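Local coordinates for protein ADP-ribosylating toxin CARDS (Mycoplasma pneumoniae, PDB 4TLV) that transfers ADP-ribose from NAD(+) to multiple target proteins and causes vacuolation of mammalian cells, acting as the main virulence factor of this bacterium, at residues P457-W462 with V509-H514; N193-L198 with F528-L533. All blocks are in the same frame, centred on the assembly; numbering follows the deposited sequence.

Contact 1 (P457-W462 with V509-H514)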
ATOM      1  N   PRO A 457      18.392  -1.546  16.307  1.00 21.75           N
ATOM      2  CA  PRO A 457      18.915  -2.905  16.465  1.00 16.18           C
ATOM      3  C   PRO A 457      20.176  -3.095  15.631  1.00 24.25           C
ATOM      4  O   PRO A 457      20.340  -2.445  14.588  1.00 20.09           O
ATOM      5  CB  PRO A 457      17.804  -3.790  15.890  1.00 22.14           C
ATOM      6  CG  PRO A 457      16.646  -2.892  15.649  1.00 24.65           C
ATOM      7  CD  PRO A 457      17.164  -1.514  15.501  1.00 21.42           C
ATOM      8  N   GLN A 458      21.065  -3.960  16.104  1.00 21.70           N
ATOM      9  CA  GLN A 458      22.246  -4.373  15.342  1.00 24.40           C
ATOM     10  C   GLN A 458      22.132  -5.866  15.117  1.00 23.32           C
ATOM     11  O   GLN A 458      21.483  -6.561  15.903  1.00 20.00           O
ATOM     12  CB  GLN A 458      23.530  -4.081  16.123  1.00 26.02           C
ATOM     13  CG  GLN A 458      23.794  -2.613  16.377  1.00 27.19           C
ATOM     14  CD  GLN A 458      24.471  -1.906  15.207  1.00 41.70           C
ATOM     15  OE1 GLN A 458      23.929  -0.955  14.641  1.00 48.38           O
ATOM     16  NE2 GLN A 458      25.666  -2.360  14.850  1.00 46.42           N
ATOM     17  N   LEU A 459      22.788  -6.368  14.071  1.00 21.33           N
ATOM     18  CA  LEU A 459      22.665  -7.770  13.706  1.00 19.88           C
ATOM     19  C   LEU A 459      23.229  -8.675  14.788  1.00 20.98           C
ATOM     20  O   LEU A 459      22.884  -9.850  14.872  1.00 23.29           O
ATOM     21  CB  LEU A 459      23.361  -8.029  12.368  1.00 21.40           C
ATOM     22  CG  LEU A 459      22.604  -7.446  11.171  1.00 22.19           C
ATOM     23  CD1 LEU A 459      23.424  -7.589   9.880  1.00 23.22           C
ATOM     24  CD2 LEU A 459      21.259  -8.140  11.041  1.00 18.92           C
ATOM     25  N   SER A 460      24.098  -8.113  15.617  1.00 22.86           N
ATOM     26  CA  SER A 460      24.681  -8.835  16.750  1.00 25.13           C
ATOM     27  C   SER A 460      23.668  -9.160  17.855  1.00 27.75           C
ATOM     28  O   SER A 460      23.917 -10.024  18.702  1.00 21.98           O
ATOM     29  CB  SER A 460      25.785  -7.976  17.358  1.00 27.06           C
ATOM     30  OG  SER A 460      25.245  -6.735  17.815  1.00 22.84           O
ATOM     31  N   GLY A 461      22.543  -8.444  17.871  1.00 21.06           N
ATOM     32  CA  GLY A 461      21.593  -8.572  18.962  1.00 23.39           C
ATOM     33  C   GLY A 461      21.700  -7.410  19.939  1.00 19.92           C
ATOM     34  O   GLY A 461      20.875  -7.269  20.848  1.00 21.67           O
ATOM     35  N   TRP A 462      22.705  -6.561  19.749  1.00 21.63           N
ATOM     36  CA  TRP A 462      22.836  -5.352  20.563  1.00 21.82           C
ATOM     37  C   TRP A 462      22.133  -4.165  19.889  1.00 25.27           C
ATOM     38  O   TRP A 462      21.387  -4.352  18.912  1.00 22.02           O
ATOM     39  CB  TRP A 462      24.318  -5.034  20.840  1.00 22.37           C
ATOM     40  CG  TRP A 462      25.017  -6.170  21.513  1.00 23.89           C
ATOM     41  CD1 TRP A 462      26.020  -6.952  20.989  1.00 30.20           C
ATOM     42  CD2 TRP A 462      24.751  -6.687  22.822  1.00 26.46           C
ATOM     43  NE1 TRP A 462      26.392  -7.919  21.897  1.00 27.59           N
ATOM     44  CE2 TRP A 462      25.630  -7.776  23.031  1.00 31.62           C
ATOM     45  CE3 TRP A 462      23.855  -6.337  23.842  1.00 26.15           C
ATOM     46  CZ2 TRP A 462      25.638  -8.516  24.220  1.00 28.51           C
ATOM     47  CZ3 TRP A 462      23.866  -7.070  25.021  1.00 24.71           C
ATOM     48  CH2 TRP A 462      24.754  -8.147  25.200  1.00 30.16           C
ATOM     49  N   VAL A 509      17.091 -12.990  21.323  1.00 18.69           N
ATOM     50  CA  VAL A 509      16.660 -13.223  19.950  1.00 17.13           C
ATOM     51  C   VAL A 509      17.903 -13.142  19.062  1.00 21.63           C
ATOM     52  O   VAL A 509      18.969 -12.731  19.518  1.00 20.85           O
ATOM     53  CB  VAL A 509      15.605 -12.188  19.501  1.00 18.67           C
ATOM     54  CG1 VAL A 509      14.306 -12.402  20.247  1.00 17.22           C
ATOM     55  CG2 VAL A 509      16.109 -10.782  19.731  1.00 17.53           C
ATOM     56  N   GLU A 510      17.786 -13.535  17.801  1.00 17.38           N
ATOM     57  CA  GLU A 510      18.932 -13.464  16.907  1.00 19.26           C
ATOM     58  C   GLU A 510      18.458 -13.139  15.503  1.00 18.59           C
ATOM     59  O   GLU A 510      17.273 -13.279  15.201  1.00 16.73           O
ATOM     60  CB  GLU A 510      19.670 -14.800  16.892  1.00 17.10           C
ATOM     61  CG  GLU A 510      18.773 -15.963  16.472  1.00 22.56           C
ATOM     62  CD  GLU A 510      19.385 -17.335  16.739  1.00 26.85           C
ATOM     63  OE1 GLU A 510      20.621 -17.423  16.891  1.00 23.95           O
ATOM     64  OE2 GLU A 510      18.619 -18.326  16.788  1.00 27.88           O
ATOM     65  N   TRP A 511      19.388 -12.722  14.652  1.00 18.77           N
ATOM     66  CA  TRP A 511      19.075 -12.373  13.267  1.00 15.28           C
ATOM     67  C   TRP A 511      19.773 -13.336  12.325  1.00 19.41           C
ATOM     68  O   TRP A 511      21.002 -13.390  12.304  1.00 20.61           O
ATOM     69  CB  TRP A 511      19.567 -10.965  12.978  1.00 14.70           C
ATOM     70  CG  TRP A 511      18.875  -9.876  13.742  1.00 17.76           C
ATOM     71  CD1 TRP A 511      19.246  -9.336  14.947  1.00 17.38           C
ATOM     72  CD2 TRP A 511      17.711  -9.160  13.322  1.00 17.30           C
ATOM     73  NE1 TRP A 511      18.366  -8.342  15.310  1.00 18.16           N
ATOM     74  CE2 TRP A 511      17.419  -8.214  14.327  1.00 20.62           C
ATOM     75  CE3 TRP A 511      16.884  -9.238  12.198  1.00 15.81           C
ATOM     76  CZ2 TRP A 511      16.342  -7.335  14.227  1.00 18.58           C
ATOM     77  CZ3 TRP A 511      15.802  -8.366  12.109  1.00 17.47           C
ATOM     78  CH2 TRP A 511      15.548  -7.432  13.113  1.00 18.17           C
ATOM     79  N   LEU A 512      19.002 -14.091  11.546  1.00 17.79           N
ATOM     80  CA  LEU A 512      19.551 -15.186  10.743  1.00 17.38           C
ATOM     81  C   LEU A 512      19.150 -15.087   9.284  1.00 18.99           C
ATOM     82  O   LEU A 512      18.011 -14.752   8.979  1.00 14.76           O
ATOM     83  CB  LEU A 512      19.018 -16.522  11.255  1.00 15.72           C
ATOM     84  CG  LEU A 512      19.234 -16.843  12.734  1.00 18.38           C
ATOM     85  CD1 LEU A 512      18.433 -18.068  13.118  1.00 19.30           C
ATOM     86  CD2 LEU A 512      20.720 -17.042  13.031  1.00 21.25           C
ATOM     87  N   LYS A 513      20.055 -15.441   8.376  1.00 18.75           N
ATOM     88  CA  LYS A 513      19.658 -15.583   6.973  1.00 18.00           C
ATOM     89  C   LYS A 513      18.642 -16.699   6.870  1.00 17.42           C
ATOM     90  O   LYS A 513      18.705 -17.677   7.612  1.00 18.45           O
ATOM     91  CB  LYS A 513      20.865 -15.856   6.074  1.00 20.08           C
ATOM     92  CG  LYS A 513      21.820 -14.688   6.004  1.00 17.92           C
ATOM     93  CD  LYS A 513      22.864 -14.894   4.922  1.00 24.79           C
ATOM     94  CE  LYS A 513      23.799 -13.696   4.843  1.00 26.77           C
ATOM     95  NZ  LYS A 513      24.772 -13.837   3.733  1.00 26.83           N
ATOM     96  N   HIS A 514      17.682 -16.558   5.962  1.00 16.58           N
ATOM     97  CA  HIS A 514      16.556 -17.464   5.951  1.00 17.37           C
ATOM     98  C   HIS A 514      15.798 -17.283   4.635  1.00 16.17           C
ATOM     99  O   HIS A 514      15.926 -16.245   4.005  1.00 19.00           O
ATOM    100  CB  HIS A 514      15.662 -17.140   7.150  1.00 13.47           C
ATOM    101  CG  HIS A 514      14.580 -18.146   7.401  1.00 19.93           C
ATOM    102  ND1 HIS A 514      14.830 -19.390   7.937  1.00 19.11           N
ATOM    103  CD2 HIS A 514      13.240 -18.077   7.217  1.00 20.64           C
ATOM    104  CE1 HIS A 514      13.694 -20.055   8.048  1.00 21.36           C
ATOM    105  NE2 HIS A 514      12.712 -19.277   7.625  1.00 23.42           N
TER
HETATM  106  O   HOH W   1      19.223  -6.664  17.571  1.00 17.30           O
HETATM  107  O   HOH W   2      21.969 -12.041  15.985  1.00 23.55           O
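This is a water-bridged packing of a turn against a strand within D3, the C-terminal beta-trefoil domain. The type I beta turn from Gln458 to Gly461 follows strand 453-457, and it meets Trp511 of strand 506-512. Trp511 carries nearly all of its side of the contact. Its side chain leaves the strand toward the turn, and the residue is buried. CG lies anti to the carbonyl carbon (chi1 -66°), which sends the indole across to Pro457 and the turn.

Leu459 meets the root of this side chain. Its CD2 lies 3.8 Å from Trp511 CB, and the two side chains cross at about a right angle. At the six-membered ring the packing is lighter, with Pro457 CB 4.2 Å from Trp511 CZ2. Leu459 also rests on Phe484 and Phe492, and Trp511 on Ile482, so the apolar contact continues into strands 481-485 and 490-495.

No direct hydrogen bond joins the two segments. Within the turn, Gly461 N donates to Gln458 O at 2.9 Å, and Ser460 OG accepts from Trp462 N in an ST turn. Gly461 has a positive phi of 102°, a backbone conformation that suits glycine. Two waters make the polar links. One accepts from Trp511 N and donates to Leu459 O at 2.6 Å. The other lies at the edge of the indole, in its plane. It donates to Gln458 O and accepts from Trp511 NE1 at 2.9 Å.

Contact 2 (N193-L198 with F528-L533)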
ATOM      1  N   ASN A 193     -10.936   8.471  12.604  1.00 10.90           N
ATOM      2  CA  ASN A 193     -10.631   7.821  13.871  1.00  9.36           C
ATOM      3  C   ASN A 193      -9.246   7.152  13.823  1.00 13.06           C
ATOM      4  O   ASN A 193      -8.953   6.407  12.887  1.00 11.30           O
ATOM      5  CB  ASN A 193     -11.703   6.772  14.189  1.00 12.21           C
ATOM      6  CG  ASN A 193     -11.793   6.491  15.680  1.00 14.26           C
ATOM      7  OD1 ASN A 193     -10.772   6.297  16.336  1.00 13.06           O
ATOM      8  ND2 ASN A 193     -13.006   6.531  16.226  1.00 13.48           N
ATOM      9  N   ASP A 194      -8.388   7.404  14.812  1.00 11.29           N
ATOM     10  CA  ASP A 194      -7.056   6.765  14.789  1.00 15.66           C
ATOM     11  C   ASP A 194      -7.024   5.403  15.470  1.00 15.28           C
ATOM     12  O   ASP A 194      -5.962   4.790  15.585  1.00 14.42           O
ATOM     13  CB  ASP A 194      -5.934   7.679  15.338  1.00 17.93           C
ATOM     14  CG  ASP A 194      -6.109   8.043  16.816  1.00 32.11           C
ATOM     15  OD1 ASP A 194      -7.059   7.563  17.470  1.00 26.36           O
ATOM     16  OD2 ASP A 194      -5.276   8.832  17.328  1.00 34.14           O
ATOM     17  N   GLN A 195      -8.187   4.937  15.912  1.00 12.67           N
ATOM     18  CA  GLN A 195      -8.289   3.633  16.573  1.00 13.33           C
ATOM     19  C   GLN A 195      -8.784   2.538  15.645  1.00 12.17           C
ATOM     20  O   GLN A 195      -9.516   2.803  14.695  1.00 12.45           O
ATOM     21  CB  GLN A 195      -9.260   3.715  17.747  1.00 15.24           C
ATOM     22  CG  GLN A 195      -9.171   4.977  18.549  1.00 27.13           C
ATOM     23  CD  GLN A 195      -8.445   4.762  19.822  1.00 32.33           C
ATOM     24  OE1 GLN A 195      -9.060   4.538  20.863  1.00 34.21           O
ATOM     25  NE2 GLN A 195      -7.122   4.842  19.768  1.00 35.44           N
ATOM     26  N   PRO A 196      -8.410   1.287  15.940  1.00 12.47           N
ATOM     27  CA  PRO A 196      -8.972   0.143  15.213  1.00 10.03           C
ATOM     28  C   PRO A 196     -10.442   0.017  15.561  1.00 11.92           C
ATOM     29  O   PRO A 196     -10.860   0.299  16.703  1.00 11.44           O
ATOM     30  CB  PRO A 196      -8.218  -1.072  15.772  1.00 11.94           C
ATOM     31  CG  PRO A 196      -7.405  -0.592  16.903  1.00 11.87           C
ATOM     32  CD  PRO A 196      -7.484   0.896  17.018  1.00 15.77           C
ATOM     33  N   TRP A 197     -11.232  -0.400  14.584  1.00  9.67           N
ATOM     34  CA  TRP A 197     -12.670  -0.547  14.790  1.00 10.74           C
ATOM     35  C   TRP A 197     -13.004  -1.802  15.603  1.00 10.65           C
ATOM     36  O   TRP A 197     -12.403  -2.855  15.403  1.00 10.49           O
ATOM     37  CB  TRP A 197     -13.376  -0.652  13.440  1.00 10.14           C
ATOM     38  CG  TRP A 197     -14.844  -0.761  13.582  1.00 10.20           C
ATOM     39  CD1 TRP A 197     -15.737   0.269  13.742  1.00 11.65           C
ATOM     40  CD2 TRP A 197     -15.617  -1.969  13.572  1.00 11.31           C
ATOM     41  NE1 TRP A 197     -17.019  -0.234  13.841  1.00 11.30           N
ATOM     42  CE2 TRP A 197     -16.974  -1.600  13.738  1.00 13.13           C
ATOM     43  CE3 TRP A 197     -15.298  -3.322  13.446  1.00 11.37           C
ATOM     44  CZ2 TRP A 197     -18.003  -2.536  13.771  1.00 12.87           C
ATOM     45  CZ3 TRP A 197     -16.331  -4.258  13.482  1.00 13.24           C
ATOM     46  CH2 TRP A 197     -17.660  -3.853  13.647  1.00 10.15           C
ATOM     47  N   LEU A 198     -13.972  -1.683  16.506  1.00 11.95           N
ATOM     48  CA  LEU A 198     -14.607  -2.835  17.147  1.00 12.07           C
ATOM     49  C   LEU A 198     -16.073  -2.442  17.251  1.00 12.48           C
ATOM     50  O   LEU A 198     -16.387  -1.259  17.256  1.00 11.11           O
ATOM     51  CB  LEU A 198     -14.038  -3.082  18.553  1.00 11.77           C
ATOM     52  CG  LEU A 198     -12.664  -3.769  18.615  1.00 16.13           C
ATOM     53  CD1 LEU A 198     -12.262  -3.995  20.060  1.00 24.19           C
ATOM     54  CD2 LEU A 198     -12.653  -5.084  17.840  1.00 21.59           C
ATOM     55  N   PHE A 528       2.167  -7.272  15.989  1.00 14.78           N
ATOM     56  CA  PHE A 528       2.203  -6.050  16.785  1.00 14.76           C
ATOM     57  C   PHE A 528       0.950  -5.943  17.649  1.00 15.10           C
ATOM     58  O   PHE A 528      -0.129  -6.396  17.240  1.00 15.15           O
ATOM     59  CB  PHE A 528       2.308  -4.826  15.862  1.00 13.02           C
ATOM     60  CG  PHE A 528       3.541  -4.836  14.990  1.00 13.55           C
ATOM     61  CD1 PHE A 528       3.572  -5.583  13.820  1.00 14.91           C
ATOM     62  CD2 PHE A 528       4.665  -4.101  15.352  1.00 12.62           C
ATOM     63  CE1 PHE A 528       4.709  -5.608  13.018  1.00 16.21           C
ATOM     64  CE2 PHE A 528       5.813  -4.116  14.560  1.00 17.44           C
ATOM     65  CZ  PHE A 528       5.837  -4.872  13.394  1.00 14.83           C
ATOM     66  N   SER A 529       1.105  -5.354  18.835  1.00 14.37           N
ATOM     67  CA  SER A 529       0.009  -5.204  19.805  1.00 16.98           C
ATOM     68  C   SER A 529      -0.049  -3.795  20.343  1.00 13.97           C
ATOM     69  O   SER A 529       0.973  -3.238  20.738  1.00 17.16           O
ATOM     70  CB  SER A 529       0.199  -6.136  21.013  1.00 18.99           C
ATOM     71  OG  SER A 529       0.312  -7.484  20.614  1.00 21.71           O
ATOM     72  N   ARG A 530      -1.249  -3.228  20.393  1.00 13.19           N
ATOM     73  CA  ARG A 530      -1.442  -1.915  20.987  1.00 13.68           C
ATOM     74  C   ARG A 530      -1.569  -2.012  22.511  1.00 15.39           C
ATOM     75  O   ARG A 530      -1.144  -1.118  23.221  1.00 15.43           O
ATOM     76  CB  ARG A 530      -2.687  -1.221  20.387  1.00 15.27           C
ATOM     77  CG  ARG A 530      -2.574  -0.920  18.880  1.00 13.82           C
ATOM     78  CD  ARG A 530      -3.930  -0.493  18.310  1.00 14.38           C
ATOM     79  NE  ARG A 530      -4.397   0.733  18.963  1.00 13.34           N
ATOM     80  CZ  ARG A 530      -4.121   1.965  18.543  1.00 13.95           C
ATOM     81  NH1 ARG A 530      -3.407   2.152  17.435  1.00 14.14           N
ATOM     82  NH2 ARG A 530      -4.580   3.010  19.218  1.00 18.23           N
ATOM     83  N   ASP A 531      -2.149  -3.113  22.985  1.00 15.17           N
ATOM     84  CA  ASP A 531      -2.423  -3.331  24.405  1.00 18.93           C
ATOM     85  C   ASP A 531      -2.967  -2.058  25.067  1.00 19.34           C
ATOM     86  O   ASP A 531      -3.915  -1.470  24.562  1.00 19.46           O
ATOM     87  CB  ASP A 531      -1.192  -3.905  25.130  1.00 18.34           C
ATOM     88  CG  ASP A 531      -0.789  -5.301  24.600  1.00 20.66           C
ATOM     89  OD1 ASP A 531      -1.677  -6.140  24.341  1.00 21.79           O
ATOM     90  OD2 ASP A 531       0.418  -5.562  24.444  1.00 22.71           O
ATOM     91  N   ASP A 532      -2.368  -1.626  26.176  1.00 19.18           N
ATOM     92  CA  ASP A 532      -2.828  -0.419  26.870  1.00 20.87           C
ATOM     93  C   ASP A 532      -1.885   0.759  26.656  1.00 23.42           C
ATOM     94  O   ASP A 532      -1.873   1.700  27.445  1.00 18.34           O
ATOM     95  CB  ASP A 532      -2.974  -0.672  28.379  1.00 26.42           C
ATOM     96  CG  ASP A 532      -4.074  -1.666  28.705  1.00 41.54           C
ATOM     97  OD1 ASP A 532      -5.181  -1.548  28.131  1.00 49.36           O
ATOM     98  OD2 ASP A 532      -3.834  -2.564  29.546  1.00 49.71           O
ATOM     99  N   LEU A 533      -1.075   0.698  25.604  1.00 18.01           N
ATOM    100  CA  LEU A 533      -0.151   1.781  25.297  1.00 18.62           C
ATOM    101  C   LEU A 533      -0.878   3.064  24.968  1.00 19.67           C
ATOM    102  O   LEU A 533      -1.949   3.038  24.356  1.00 18.50           O
ATOM    103  CB  LEU A 533       0.741   1.407  24.108  1.00 13.61           C
ATOM    104  CG  LEU A 533       1.692   0.251  24.413  1.00 16.61           C
ATOM    105  CD1 LEU A 533       2.393  -0.257  23.142  1.00 15.55           C
ATOM    106  CD2 LEU A 533       2.696   0.695  25.459  1.00 17.26           C
TER
HETATM  107  O   HOH W   3      -3.747   5.156  17.144  1.00 23.14           O
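The backbones of 193-198 and 528-533 stay well apart, with Pro196 CA and Arg530 CA, the nearest pair, 9.7 Å from each other. The long side chain of Arg530 spans this gap. It joins a loop of the mono-ADP-ribosyltransferase domain to the beta-trefoil D3 domain, so this is an interdomain contact at the surface. Arg530 begins a type II' beta turn that runs to Leu533 after strand 526-529, and Leu533 N donates to Arg530 O to close it. The facing loop has an Asx turn, in which Gln195 N donates to Asn193 OD1 at 3.0 Å.

Pro196 and Arg530 point at each other across the gap. The CD edge of the Pro196 ring lies over one face of the guanidinium. CD stands off-centre above the plane, 3.7 Å from Arg530 NE. Pro196 CG packs on the aliphatic part, 3.8 Å from Arg530 CD. The arginine chain bends at chi3 (61°), which turns the guanidinium out of line with the extended first part of the chain.

Gln195 crosses Arg530 at about a right angle, with the amide and guanidinium planes 86° apart. Gln195 NE2 lies 3.2 Å from Arg530 NH2, but both are donors and no hydrogen bond forms. The Asp194 carboxylate is near the guanidinium but does not pair with it.

Asn98 of helix 92-104 touches both Pro196 and Arg530, and Arg530 also packs on Arg544 of strand 543-548. The polar link between the segments is a water at the guanidinium edge, in its plane: it accepts from Arg530 NH1 at 3.0 Å and donates to Asp194 O at 2.7 Å.

Both contacts involve the same D3 sheet, but at different strands. Contact 1 is partly buried and stays within the trefoil, joining 457-462 to strand 506-512. Contact 2 lies at the surface and leaves the domain, meeting the transferase domain just past edge strand 526-529. Their centres are 28 Å apart and they do not touch. Contact 1 combines apolar packing with two water bridges around an aromatic side chain. Contact 2 rests on one charged side chain, covered by a proline and bridged by one water. Neither contact has a direct hydrogen bond between its segments. Contact 2 connects residues much farther apart in sequence.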